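Local coordinates for GCN5-related N-acetyltransferase (Ralstonia eutropha JMP134, PDB 2Q0Y), which probably catalyses the transfer of acyl groups, as other GCN5-related N-acetyltransferases do, and binds zinc and magnesium ions, at residues A66-L70 against L108-A112; F123-H127 against W141-E146. One frame throughout, in Å; residues are numbered along the deposited sequence.

Contact 1 (A66-L70 against L108-A112); sequences AGIGL and LMNRA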
loop_
_atom_site.group_PDB
_atom_site.type_symbol
_atom_site.label_atom_id
_atom_site.label_comp_id
_atom_site.label_asym_id
_atom_site.label_seq_id
_atom_site.Cartn_x
_atom_site.Cartn_y
_atom_site.Cartn_z
ATOM N N ALA A 66 -12.144 19.714 -10.316
ATOM C CA ALA A 66 -11.897 18.401 -9.728
ATOM C C ALA A 66 -10.633 17.803 -10.302
ATOM O O ALA A 66 -10.183 18.169 -11.384
ATOM C CB ALA A 66 -13.056 17.468 -9.991
ATOM N N GLY A 67 -10.081 16.834 -9.585
ATOM C CA GLY A 67 -8.896 16.148 -10.042
ATOM C C GLY A 67 -8.771 14.785 -9.413
ATOM O O GLY A 67 -9.411 14.497 -8.399
ATOM N N ILE A 68 -7.935 13.957 -10.023
ATOM C CA ILE A 68 -7.604 12.640 -9.508
ATOM C C ILE A 68 -6.141 12.350 -9.825
ATOM O O ILE A 68 -5.582 12.866 -10.811
ATOM C CB ILE A 68 -8.554 11.558 -10.073
ATOM C CG1 ILE A 68 -8.469 10.249 -9.264
ATOM C CG2 ILE A 68 -8.288 11.338 -11.575
ATOM C CD1 ILE A 68 -9.603 9.276 -9.614
ATOM N N GLY A 69 -5.515 11.561 -8.958
ATOM C CA GLY A 69 -4.123 11.162 -9.137
ATOM C C GLY A 69 -4.015 9.659 -9.304
ATOM O O GLY A 69 -4.815 8.907 -8.735
ATOM N N LEU A 70 -3.005 9.217 -10.048
ATOM C CA LEU A 70 -2.735 7.797 -10.209
ATOM C C LEU A 70 -1.242 7.516 -10.328
ATOM O O LEU A 70 -0.481 8.312 -10.864
ATOM C CB LEU A 70 -3.504 7.212 -11.404
ATOM C CG LEU A 70 -3.176 7.603 -12.834
ATOM C CD1 LEU A 70 -2.106 6.688 -13.491
ATOM C CD2 LEU A 70 -4.473 7.575 -13.683
ATOM N N LEU A 108 -14.083 10.682 -13.200
ATOM C CA LEU A 108 -12.644 10.656 -12.949
ATOM C C LEU A 108 -12.163 9.263 -12.552
ATOM O O LEU A 108 -11.111 8.818 -13.008
ATOM C CB LEU A 108 -12.253 11.678 -11.880
ATOM C CG LEU A 108 -12.332 13.142 -12.327
ATOM C CD1 LEU A 108 -12.087 14.094 -11.172
ATOM C CD2 LEU A 108 -11.348 13.420 -13.440
HETATM N N MSE A 109 -12.932 8.565 -11.721
HETATM C CA MSE A 109 -12.575 7.186 -11.405
HETATM C C MSE A 109 -12.553 6.321 -12.662
HETATM O O MSE A 109 -11.663 5.491 -12.829
HETATM C CB MSE A 109 -13.527 6.595 -10.383
HETATM C CG MSE A 109 -13.339 7.108 -8.965
HETATM SE SE MSE A 109 -11.735 6.454 -8.122
HETATM C CE MSE A 109 -12.150 4.540 -8.046
ATOM N N ASN A 110 -13.528 6.506 -13.539
ATOM C CA ASN A 110 -13.564 5.752 -14.787
ATOM C C ASN A 110 -12.336 6.022 -15.632
ATOM O O ASN A 110 -11.763 5.084 -16.215
ATOM C CB ASN A 110 -14.822 6.090 -15.601
ATOM C CG ASN A 110 -16.068 5.411 -15.079
ATOM O OD1 ASN A 110 -16.008 4.368 -14.449
ATOM N ND2 ASN A 110 -17.220 5.993 -15.387
ATOM N N ARG A 111 -11.927 7.291 -15.705
ATOM C CA ARG A 111 -10.713 7.644 -16.448
ATOM C C ARG A 111 -9.467 6.990 -15.850
ATOM O O ARG A 111 -8.597 6.518 -16.582
ATOM C CB ARG A 111 -10.475 9.150 -16.506
ATOM C CG ARG A 111 -11.323 9.903 -17.505
ATOM C CD ARG A 111 -10.673 10.024 -18.922
ATOM N NE ARG A 111 -10.455 8.740 -19.610
ATOM C CZ ARG A 111 -11.419 7.903 -20.025
ATOM N NH1 ARG A 111 -12.718 8.176 -19.847
ATOM N NH2 ARG A 111 -11.084 6.765 -20.633
ATOM N N ALA A 112 -9.367 7.001 -14.529
ATOM C CA ALA A 112 -8.229 6.390 -13.850
ATOM C C ALA A 112 -8.185 4.893 -14.084
ATOM O O ALA A 112 -7.122 4.343 -14.410
ATOM C CB ALA A 112 -8.272 6.692 -12.348
#

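Contact 2 (F123-H127 against W141-E146); sequences FAVLH and WSPTTE. With MG (magnesium ion), chain C; MG (magnesium ion), chain B.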
loop_
_atom_site.group_PDB
_atom_site.type_symbol
_atom_site.label_atom_id
_atom_site.label_comp_id
_atom_site.label_asym_id
_atom_site.label_seq_id
_atom_site.Cartn_x
_atom_site.Cartn_y
_atom_site.Cartn_z
ATOM N N PHE A 123 -4.232 -5.080 -11.137
ATOM C CA PHE A 123 -4.870 -4.877 -9.826
ATOM C C PHE A 123 -4.556 -3.478 -9.338
ATOM O O PHE A 123 -3.442 -2.990 -9.545
ATOM C CB PHE A 123 -4.301 -5.932 -8.868
ATOM C CG PHE A 123 -4.975 -6.014 -7.527
ATOM C CD1 PHE A 123 -6.246 -6.555 -7.399
ATOM C CD2 PHE A 123 -4.308 -5.602 -6.382
ATOM C CE1 PHE A 123 -6.836 -6.665 -6.145
ATOM C CE2 PHE A 123 -4.906 -5.730 -5.130
ATOM C CZ PHE A 123 -6.162 -6.259 -5.032
ATOM N N ALA A 124 -5.523 -2.846 -8.680
ATOM C CA ALA A 124 -5.336 -1.503 -8.143
ATOM C C ALA A 124 -5.915 -1.377 -6.745
ATOM O O ALA A 124 -6.825 -2.145 -6.350
ATOM C CB ALA A 124 -5.991 -0.492 -9.064
ATOM N N VAL A 125 -5.392 -0.398 -6.012
ATOM C CA VAL A 125 -5.839 -0.105 -4.654
ATOM C C VAL A 125 -5.993 1.400 -4.480
ATOM O O VAL A 125 -5.501 2.184 -5.285
ATOM C CB VAL A 125 -4.880 -0.667 -3.566
ATOM C CG1 VAL A 125 -4.809 -2.204 -3.619
ATOM C CG2 VAL A 125 -3.504 -0.073 -3.693
ATOM N N LEU A 126 -6.729 1.783 -3.442
ATOM C CA LEU A 126 -6.919 3.185 -3.060
ATOM C C LEU A 126 -7.182 3.201 -1.566
ATOM O O LEU A 126 -7.510 2.164 -0.999
ATOM C CB LEU A 126 -8.091 3.818 -3.844
ATOM C CG LEU A 126 -9.507 3.238 -3.746
ATOM C CD1 LEU A 126 -10.241 3.620 -2.453
ATOM C CD2 LEU A 126 -10.323 3.681 -4.953
ATOM N N HIS A 127 -7.030 4.356 -0.924
ATOM C CA HIS A 127 -7.451 4.512 0.466
ATOM C C HIS A 127 -8.626 5.462 0.496
ATOM O O HIS A 127 -8.506 6.630 0.100
ATOM C CB HIS A 127 -6.304 5.011 1.325
ATOM C CG HIS A 127 -5.211 4.006 1.493
ATOM N ND1 HIS A 127 -4.089 3.994 0.699
ATOM C CD2 HIS A 127 -5.066 2.983 2.366
ATOM C CE1 HIS A 127 -3.295 3.008 1.076
ATOM N NE2 HIS A 127 -3.872 2.369 2.076
ATOM N N TRP A 141 -15.291 -1.833 -6.091
ATOM C CA TRP A 141 -14.154 -1.840 -5.181
ATOM C C TRP A 141 -14.542 -2.578 -3.890
ATOM O O TRP A 141 -15.696 -2.507 -3.436
ATOM C CB TRP A 141 -13.665 -0.423 -4.876
ATOM C CG TRP A 141 -13.086 0.258 -6.085
ATOM C CD1 TRP A 141 -13.771 0.802 -7.128
ATOM C CD2 TRP A 141 -11.700 0.454 -6.366
ATOM N NE1 TRP A 141 -12.892 1.318 -8.052
ATOM C CE2 TRP A 141 -11.611 1.091 -7.617
ATOM C CE3 TRP A 141 -10.510 0.108 -5.692
ATOM C CZ2 TRP A 141 -10.383 1.429 -8.195
ATOM C CZ3 TRP A 141 -9.310 0.435 -6.265
ATOM C CH2 TRP A 141 -9.248 1.087 -7.505
ATOM N N SER A 142 -13.582 -3.324 -3.347
ATOM C CA SER A 142 -13.790 -4.097 -2.119
ATOM C C SER A 142 -12.806 -3.675 -1.039
ATOM O O SER A 142 -11.646 -3.428 -1.333
ATOM C CB SER A 142 -13.580 -5.591 -2.361
ATOM O OG SER A 142 -14.456 -6.090 -3.349
ATOM N N PRO A 143 -13.244 -3.673 0.218
ATOM C CA PRO A 143 -12.325 -3.477 1.331
ATOM C C PRO A 143 -11.250 -4.543 1.347
ATOM O O PRO A 143 -11.540 -5.709 1.032
ATOM C CB PRO A 143 -13.224 -3.640 2.564
ATOM C CG PRO A 143 -14.557 -3.383 2.100
ATOM C CD PRO A 143 -14.615 -3.885 0.693
ATOM N N THR A 144 -10.028 -4.146 1.707
ATOM C CA THR A 144 -8.919 -5.072 1.853
ATOM C C THR A 144 -8.680 -5.383 3.328
ATOM O O THR A 144 -9.366 -4.877 4.205
ATOM C CB THR A 144 -7.614 -4.567 1.231
ATOM O OG1 THR A 144 -6.986 -3.596 2.090
ATOM C CG2 THR A 144 -7.853 -3.980 -0.157
ATOM N N THR A 145 -7.692 -6.228 3.575
ATOM C CA THR A 145 -7.311 -6.615 4.927
ATOM C C THR A 145 -6.153 -5.777 5.487
ATOM O O THR A 145 -5.551 -6.160 6.499
ATOM C CB THR A 145 -6.888 -8.099 4.976
ATOM O OG1 THR A 145 -5.756 -8.303 4.121
ATOM C CG2 THR A 145 -8.014 -8.999 4.549
ATOM N N GLU A 146 -5.897 -4.616 4.892
ATOM C CA GLU A 146 -4.826 -3.762 5.377
ATOM C C GLU A 146 -5.095 -3.262 6.785
ATOM O O GLU A 146 -6.226 -2.908 7.142
ATOM C CB GLU A 146 -4.605 -2.585 4.430
ATOM C CG GLU A 146 -3.355 -1.801 4.760
ATOM C CD GLU A 146 -3.153 -0.621 3.862
ATOM O OE1 GLU A 146 -3.925 0.346 3.929
ATOM O OE2 GLU A 146 -2.209 -0.676 3.073
HETATM MG MG MG C . -2.614 0.500 1.319
HETATM MG MG MG B . -2.083 -1.671 1.300
HETATM O O HOH W 1 -0.743 0.361 0.309
HETATM O O HOH W 2 -0.459 -0.661 0.361
#

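Contact 1 (A66-L70 against L108-A112)
Strand residues 66-70 and helix residues 108-112 run the same way, their axes 26° apart and approaching to 8.8 Å, with Ile68 facing Leu108 and Leu70 facing Ala112. No hydrogen bond spans the gap; apolar side chains fill it. Ala66, Ile68 and Leu70 point toward the helix; Gly67 and Gly69, between them in the strand, have no side chain. Ile68 makes contacts with three helix residues. With CG1 anti to the backbone N (chi1 -165°) and an equally extended second torsion, its chain drives CD1 into the helix surface. Ile68 CD1 lies 3.7 Å from Leu108 O and also packs on SE of Met109, present as selenomethionine, and on Ala112 CB. The carbonyl it touches is already occupied, since Leu108 O accepts the helical bond from Ala112 N. The other branch, Ile68 CG2, rests 4.0 Å from Leu108 CB, as the two side chains pass alongside each other, pointing opposite ways. Leu108 thus extends toward the start of the strand segment, where its CD1 comes within 3.7 Å of Ala66 CB and also meets the backbone N of Gly67. At the other end Leu70 CD2 lies against Ala112, 3.9 Å from its CA. Strand 86-95 flanks this seam: Ile90 touches both Ile68 and Ala112, and Leu93 backs Leu108. On strand 54-60, Trp56 touches both Ile68 and Leu70, and Phe54 touches Leu70. This is the helix-on-sheet packing of the GNAT fold, in which helix 104-118 follows strand 86-95 and, in relatives, begins at the loop that holds the acetyl-CoA pyrophosphate.

Contact 2 (F123-H127 against W141-E146)
A metal site at the dimer interface and an aromatic packing cluster are joined here, where strand 123-127, outermost within its chain, faces residues 141-146, which lead into strand 142-150 and form its start, without pairing with them. At the metal end, His127 NE2 binds a magnesium ion at 2.4 Å and Glu146 OE2 binds the same ion at 2.1 Å. The glutamate is extended at its first two torsions (chi1 -170°), which carries the carboxylate out to the ion, and its plane lies 13° from that of the imidazole. Glu146 OE1 sits at the edge of the His127 ring, 2.7 Å from NE2, yet the two are not hydrogen-bonded: NE2 is committed to the metal, and OE1 accepts from Thr144 of the second subunit. A hydrogen bond between Tyr89 OH and His127 ND1 helps fix the ring's rotation. Glu146 OE2 also binds a second magnesium position at 2.0 Å. Glu146 OE2 of the second subunit binds at both positions and its His127 NE2 completes the second; the two magnesium positions lie so close, about 2.2 Å, that they are probably alternatives. Thr144 OG1 accepts from Glu146 N at 3.2 Å, an ST turn just before the ligand.

At the other end, Leu126 CD2 lies over the six-membered ring of Trp141, 3.5 Å from its centroid and 7° off the normal, a CH-pi contact. Ala124 CB approaches Trp141 CH2 at 3.9 Å, and Val125 CA lies at the indole's edge. Trp141 NE1 is hydrogen-bonded to Glu113 OE2 of helix 104-118, while Tyr136 of helix 133-138 touches both Trp141 and Leu126. On one side strand 123-127 pairs with strand 86-95; on the other an antiparallel strand of the second subunit continues the sheet.

How the contacts relate
Contact 1 lies near the centre of the chain and is made by apolar side chains, with no hydrogen bond across it, pressing helix 104-118 onto strand 63-74. Contact 2, about 16 Å away between centres, is also largely buried, but partly by the second subunit, and it adds metal ligands and an aromatic face to the packing. Both reach the same sheet, one in its interior and one at the strand that is outermost within the chain; helix 104-118 leads directly into that strand. Met109 bridges them: its SE serves contact 1, while its CE packs 3.3 Å from Trp141 NE1 and also reaches Leu126 CD2, making the two hydrophobic clusters continuous.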